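Local coordinates for protein endoglucanase (Humicola insolens, PDB 1DYS) that hydrolyses internal beta-1,4-glucosidic linkages in cellulose as a family 6 endoglucanase, and takes part in the recycling of plant biomass, at residues Q23-F28 / A38-V43; P119-L124 / S168-S173. All blocks are in the same frame, centred on the assembly; numbering follows the deposited sequence.

Interaction 1. Residues Q23-F28 / A38-V43; sequences QTRQAF and AKVKYV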
loop_
_atom_site.group_PDB
_atom_site.type_symbol
_atom_site.label_atom_id
_atom_site.label_comp_id
_atom_site.label_asym_id
_atom_site.label_seq_id
_atom_site.Cartn_x
_atom_site.Cartn_y
_atom_site.Cartn_z
ATOM N N GLN A 23 -16.341 14.772 -3.026
ATOM C CA GLN A 23 -15.974 14.816 -4.438
ATOM C C GLN A 23 -17.105 14.268 -5.290
ATOM O O GLN A 23 -17.439 14.816 -6.350
ATOM C CB GLN A 23 -14.707 13.981 -4.688
ATOM C CG GLN A 23 -14.305 13.965 -6.158
ATOM C CD GLN A 23 -12.928 13.375 -6.388
ATOM O OE1 GLN A 23 -12.468 13.333 -7.537
ATOM N NE2 GLN A 23 -12.246 12.919 -5.352
ATOM N N THR A 24 -17.744 13.177 -4.815
ATOM C CA THR A 24 -18.827 12.565 -5.582
ATOM C C THR A 24 -20.026 13.486 -5.662
ATOM O O THR A 24 -20.660 13.640 -6.699
ATOM C CB THR A 24 -19.242 11.194 -4.974
ATOM O OG1 THR A 24 -18.030 10.499 -4.614
ATOM C CG2 THR A 24 -20.000 10.343 -5.964
ATOM N N ARG A 25 -20.400 14.048 -4.527
ATOM C CA ARG A 25 -21.482 15.009 -4.447
ATOM C C ARG A 25 -21.164 16.195 -5.350
ATOM O O ARG A 25 -22.075 16.507 -6.115
ATOM C CB ARG A 25 -21.653 15.551 -3.027
ATOM C CG ARG A 25 -23.097 16.003 -2.784
ATOM C CD ARG A 25 -23.099 16.643 -1.356
ATOM N NE ARG A 25 -22.299 17.855 -1.578
ATOM C CZ ARG A 25 -22.916 18.918 -2.117
ATOM N NH1 ARG A 25 -24.212 18.989 -2.394
ATOM N NH2 ARG A 25 -22.111 19.919 -2.371
ATOM N N GLN A 26 -19.946 16.734 -5.296
ATOM C CA GLN A 26 -19.616 17.796 -6.261
ATOM C C GLN A 26 -19.745 17.357 -7.711
ATOM O O GLN A 26 -20.252 18.119 -8.559
ATOM C CB GLN A 26 -18.157 18.236 -6.010
ATOM C CG GLN A 26 -18.009 18.975 -4.672
ATOM C CD GLN A 26 -16.563 19.105 -4.251
ATOM O OE1 GLN A 26 -16.202 19.374 -3.103
ATOM N NE2 GLN A 26 -15.617 18.901 -5.162
ATOM N N ALA A 27 -19.316 16.154 -8.096
ATOM C CA ALA A 27 -19.387 15.675 -9.473
ATOM C C ALA A 27 -20.814 15.613 -9.982
ATOM O O ALA A 27 -21.146 16.105 -11.074
ATOM C CB ALA A 27 -18.694 14.320 -9.623
ATOM N N PHE A 28 -21.734 15.072 -9.188
ATOM C CA PHE A 28 -23.136 15.007 -9.567
ATOM C C PHE A 28 -23.694 16.426 -9.700
ATOM O O PHE A 28 -24.296 16.727 -10.729
ATOM C CB PHE A 28 -23.960 14.229 -8.541
ATOM C CG PHE A 28 -23.890 12.739 -8.724
ATOM C CD1 PHE A 28 -24.162 12.123 -9.936
ATOM C CD2 PHE A 28 -23.481 11.969 -7.637
ATOM C CE1 PHE A 28 -24.069 10.745 -10.066
ATOM C CE2 PHE A 28 -23.408 10.583 -7.772
ATOM C CZ PHE A 28 -23.699 9.979 -8.955
ATOM N N ALA A 38 -27.981 14.504 -3.797
ATOM C CA ALA A 38 -28.730 14.367 -2.553
ATOM C C ALA A 38 -28.531 12.966 -1.964
ATOM O O ALA A 38 -28.450 12.827 -0.743
ATOM C CB ALA A 38 -30.212 14.600 -2.835
ATOM N N LYS A 39 -28.470 11.976 -2.850
ATOM C CA LYS A 39 -28.191 10.602 -2.377
ATOM C C LYS A 39 -26.780 10.561 -1.774
ATOM O O LYS A 39 -26.641 9.865 -0.741
ATOM C CB LYS A 39 -28.319 9.701 -3.610
ATOM C CG LYS A 39 -29.751 9.327 -3.901
ATOM C CD LYS A 39 -30.042 8.849 -5.302
ATOM C CE LYS A 39 -29.687 7.398 -5.539
ATOM N NZ LYS A 39 -29.889 7.043 -6.991
ATOM N N VAL A 40 -25.791 11.195 -2.383
ATOM C CA VAL A 40 -24.458 11.242 -1.772
ATOM C C VAL A 40 -24.522 11.892 -0.393
ATOM O O VAL A 40 -23.973 11.387 0.600
ATOM C CB VAL A 40 -23.416 11.931 -2.681
ATOM C CG1 VAL A 40 -22.066 11.954 -1.955
ATOM C CG2 VAL A 40 -23.266 11.188 -4.013
ATOM N N LYS A 41 -25.204 13.060 -0.277
ATOM C CA LYS A 41 -25.298 13.714 1.043
ATOM C C LYS A 41 -25.989 12.837 2.079
ATOM O O LYS A 41 -25.639 12.857 3.261
ATOM C CB LYS A 41 -25.987 15.085 0.908
ATOM C CG LYS A 41 -25.665 16.011 2.083
ATOM C CD LYS A 41 -25.689 17.468 1.621
ATOM C CE LYS A 41 -26.628 18.301 2.466
ATOM N NZ LYS A 41 -26.089 18.630 3.810
ATOM N N TYR A 42 -26.925 12.001 1.686
ATOM C CA TYR A 42 -27.629 11.052 2.543
ATOM C C TYR A 42 -26.564 10.094 3.103
ATOM O O TYR A 42 -26.462 9.989 4.314
ATOM C CB TYR A 42 -28.724 10.246 1.855
ATOM C CG TYR A 42 -29.464 9.220 2.686
ATOM C CD1 TYR A 42 -28.939 7.983 2.976
ATOM C CD2 TYR A 42 -30.734 9.504 3.191
ATOM C CE1 TYR A 42 -29.612 7.042 3.736
ATOM C CE2 TYR A 42 -31.430 8.563 3.944
ATOM C CZ TYR A 42 -30.868 7.339 4.215
ATOM O OH TYR A 42 -31.569 6.422 4.971
ATOM N N VAL A 43 -25.774 9.534 2.184
ATOM C CA VAL A 43 -24.699 8.655 2.689
ATOM C C VAL A 43 -23.754 9.419 3.588
ATOM O O VAL A 43 -23.263 8.883 4.599
ATOM C CB VAL A 43 -23.945 7.996 1.510
ATOM C CG1 VAL A 43 -22.780 7.114 1.976
ATOM C CG2 VAL A 43 -24.933 7.204 0.676
#

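Interaction 2. Residues P119-L124 / S168-S173; sequences PFAQKL and SQLQAS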
loop_
_atom_site.group_PDB
_atom_site.type_symbol
_atom_site.label_atom_id
_atom_site.label_comp_id
_atom_site.label_asym_id
_atom_site.label_seq_id
_atom_site.Cartn_x
_atom_site.Cartn_y
_atom_site.Cartn_z
ATOM N N PRO A 119 -1.811 -1.355 21.648
ATOM C CA PRO A 119 -2.235 0.027 21.525
ATOM C C PRO A 119 -3.706 0.095 21.136
ATOM O O PRO A 119 -4.424 0.985 21.610
ATOM C CB PRO A 119 -1.304 0.797 20.593
ATOM C CG PRO A 119 -0.323 -0.258 20.193
ATOM C CD PRO A 119 -0.620 -1.597 20.817
ATOM N N PHE A 120 -4.146 -0.829 20.293
ATOM C CA PHE A 120 -5.547 -0.898 19.912
ATOM C C PHE A 120 -6.402 -1.119 21.169
ATOM O O PHE A 120 -7.339 -0.344 21.416
ATOM C CB PHE A 120 -5.768 -2.045 18.925
ATOM C CG PHE A 120 -6.994 -1.987 18.058
ATOM C CD1 PHE A 120 -8.283 -1.991 18.580
ATOM C CD2 PHE A 120 -6.779 -1.983 16.683
ATOM C CE1 PHE A 120 -9.346 -2.000 17.700
ATOM C CE2 PHE A 120 -7.836 -1.999 15.791
ATOM C CZ PHE A 120 -9.117 -1.984 16.330
ATOM N N ALA A 121 -5.973 -2.100 21.961
ATOM C CA ALA A 121 -6.750 -2.422 23.169
ATOM C C ALA A 121 -6.727 -1.297 24.184
ATOM O O ALA A 121 -7.757 -1.069 24.833
ATOM C CB ALA A 121 -6.247 -3.714 23.758
ATOM N N GLN A 122 -5.597 -0.626 24.313
ATOM C CA GLN A 122 -5.475 0.475 25.273
ATOM C C GLN A 122 -6.494 1.556 24.957
ATOM O O GLN A 122 -7.186 2.060 25.855
ATOM C CB GLN A 122 -4.057 1.070 25.210
ATOM C CG GLN A 122 -3.859 2.304 26.096
ATOM C CD GLN A 122 -2.465 2.881 25.900
ATOM O OE1 GLN A 122 -1.585 2.311 25.247
ATOM N NE2 GLN A 122 -2.223 4.053 26.479
ATOM N N LYS A 123 -6.563 1.947 23.672
ATOM C CA LYS A 123 -7.490 2.999 23.276
ATOM C C LYS A 123 -8.948 2.622 23.484
ATOM O O LYS A 123 -9.740 3.430 23.970
ATOM C CB LYS A 123 -7.293 3.217 21.749
ATOM C CG LYS A 123 -6.009 4.028 21.518
ATOM C CD LYS A 123 -5.879 4.209 19.996
ATOM C CE LYS A 123 -4.482 4.733 19.638
ATOM N NZ LYS A 123 -4.235 6.078 20.192
ATOM N N LEU A 124 -9.315 1.367 23.199
ATOM C CA LEU A 124 -10.721 0.990 23.407
ATOM C C LEU A 124 -11.041 0.812 24.891
ATOM O O LEU A 124 -12.142 1.209 25.281
ATOM C CB LEU A 124 -11.059 -0.287 22.634
ATOM C CG LEU A 124 -11.543 -0.091 21.191
ATOM C CD1 LEU A 124 -10.490 0.601 20.332
ATOM C CD2 LEU A 124 -11.798 -1.469 20.593
ATOM N N SER A 168 -8.021 -12.217 23.009
ATOM C CA SER A 168 -7.688 -12.173 24.445
ATOM C C SER A 168 -7.529 -10.765 24.971
ATOM O O SER A 168 -7.794 -10.498 26.159
ATOM C CB SER A 168 -6.427 -12.993 24.752
ATOM O OG SER A 168 -5.170 -12.394 24.434
ATOM N N GLN A 169 -7.005 -9.831 24.175
ATOM C CA GLN A 169 -6.792 -8.478 24.645
ATOM C C GLN A 169 -7.988 -7.534 24.562
ATOM O O GLN A 169 -7.890 -6.407 25.044
ATOM C CB GLN A 169 -5.668 -7.799 23.832
ATOM C CG GLN A 169 -4.287 -8.351 24.203
ATOM C CD GLN A 169 -3.871 -7.658 25.492
ATOM O OE1 GLN A 169 -3.848 -6.421 25.606
ATOM N NE2 GLN A 169 -3.625 -8.462 26.515
ATOM N N LEU A 170 -9.084 -7.957 23.946
ATOM C CA LEU A 170 -10.228 -7.102 23.708
ATOM C C LEU A 170 -11.497 -7.590 24.375
ATOM O O LEU A 170 -12.588 -7.594 23.799
ATOM C CB LEU A 170 -10.448 -7.018 22.170
ATOM C CG LEU A 170 -9.284 -6.276 21.492
ATOM C CD1 LEU A 170 -9.369 -6.465 19.965
ATOM C CD2 LEU A 170 -9.240 -4.799 21.795
ATOM N N GLN A 171 -11.349 -8.127 25.601
ATOM C CA GLN A 171 -12.537 -8.564 26.339
ATOM C C GLN A 171 -13.010 -7.420 27.238
ATOM O O GLN A 171 -12.266 -7.026 28.141
ATOM C CB GLN A 171 -12.165 -9.758 27.209
ATOM C CG GLN A 171 -11.739 -11.020 26.527
ATOM C CD GLN A 171 -12.811 -11.655 25.658
ATOM O OE1 GLN A 171 -13.862 -12.063 26.150
ATOM N NE2 GLN A 171 -12.521 -11.740 24.372
ATOM N N ALA A 172 -14.188 -6.869 26.998
ATOM C CA ALA A 172 -14.731 -5.788 27.828
ATOM C C ALA A 172 -16.229 -5.696 27.551
ATOM O O ALA A 172 -16.646 -6.121 26.463
ATOM C CB ALA A 172 -14.069 -4.465 27.537
ATOM N N SER A 173 -17.055 -5.203 28.470
ATOM C CA SER A 173 -18.485 -5.167 28.180
ATOM C C SER A 173 -18.882 -4.183 27.090
ATOM O O SER A 173 -20.003 -4.309 26.588
ATOM C CB SER A 173 -19.238 -4.856 29.480
ATOM O OG SER A 173 -19.081 -3.501 29.833
#

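Interaction 1. Residues Q23-F28 / A38-V43
V40 is the piece to look at first: its two methyls divide their contacts on the facing helix, CG1 going to R25 and CG2 to T24 and F28. CG1, anti to its own backbone N, sits 3.7 Å from R25 N and 3.8 Å from R25 CB. V40 CG2 meets the F28 ring at the edge along CD2 and CE2, close to the ring plane, and is 3.7 Å from F28 CD2. T24 CG2 lies 3.9 Å from V40 CG2 as the two side chains cross at about a right angle; T24 OG1 is hydrogen-bonded to D332. On the outer side the aliphatic part of R25 runs alongside K41, both pointing the same way, with R25 CD 4.0 Å from K41 CB. An alanine here in place of V40 would remove both methyls, and with them the contacts to F28, T24 and R25 N, and would probably leave the two helices less tightly packed. L21, one turn earlier on the first helix, also packs on V40. With axes 8.7 Å apart and running at 166° to each other, the two segments form the antiparallel pair of an alpha-alpha hairpin, helices 15-29 and 34-46 joined by a short turn.

Interaction 2. Residues P119-L124 / S168-S173
L170 reaches the helix with a single methyl, and it and A121 share the larger part of the contact. The bond from CA to CB of L170 runs neither straight at the helix 119-124 nor away from it. CB itself has no close partner there. From CB, the first torsion (-67°) sets CG anti to the carbonyl carbon and beside the backbone N, and at CG the two methyls part. CD1 continues the extended line, anti to CA (chi2 168°), and makes no close contact with the segment. CD2 turns toward the helix, and this tip does the touching: L170 CD2 lies over the A121 backbone and methyl at once, 3.7 Å from A121 CA and 3.7 Å from A121 CB. Flanking that spot, F120 CD1 and L124 CD2 are each 4.4 Å from L170 CD2, the phenyl being met obliquely, so one methyl rests among three residues of two adjacent turns. L124 CD2 also lies in plane at the edge of the F120 ring, tying the two together.

The A121 methyl also meets Q169. A121 CB stands 3.4 Å from Q169 O, a close van der Waals approach, and that oxygen accepts a hydrogen bond from K125 NZ. Q169 CB is 4.1 Å from A121 CB, and the bend at chi2 brings Q169 OE1 to the same distance. L124 O likewise accepts a bond from H174 NE2. Beneath all this lies the parallel sheet: F120, L124 and L170 press on strand 79-85, L124 and L170 on strand 175-180, and helix 60-74 closes over F120 and L124 through I62, with helix 108-126 lying between it and helix 150-169.

Overall arrangement
The two contacts lie well apart in the chain, their centres about 35 Å from one another and their nearest atoms about 21 Å, and interaction 1 closes before interaction 2 opens. Interaction 2 belongs to the layer of helices packed on the parallel strands of the alpha/beta barrel, whereas interaction 1 sits farther out, in a helical hairpin leaning on helix 332-340. The T24 side chain is about 10 Å from that of E314, and the F120 side chain about 9 Å from those of W52 and S54. These residues, which are likely to bind substrate, thus lie some way off, so neither contact appears to form part of the binding site itself.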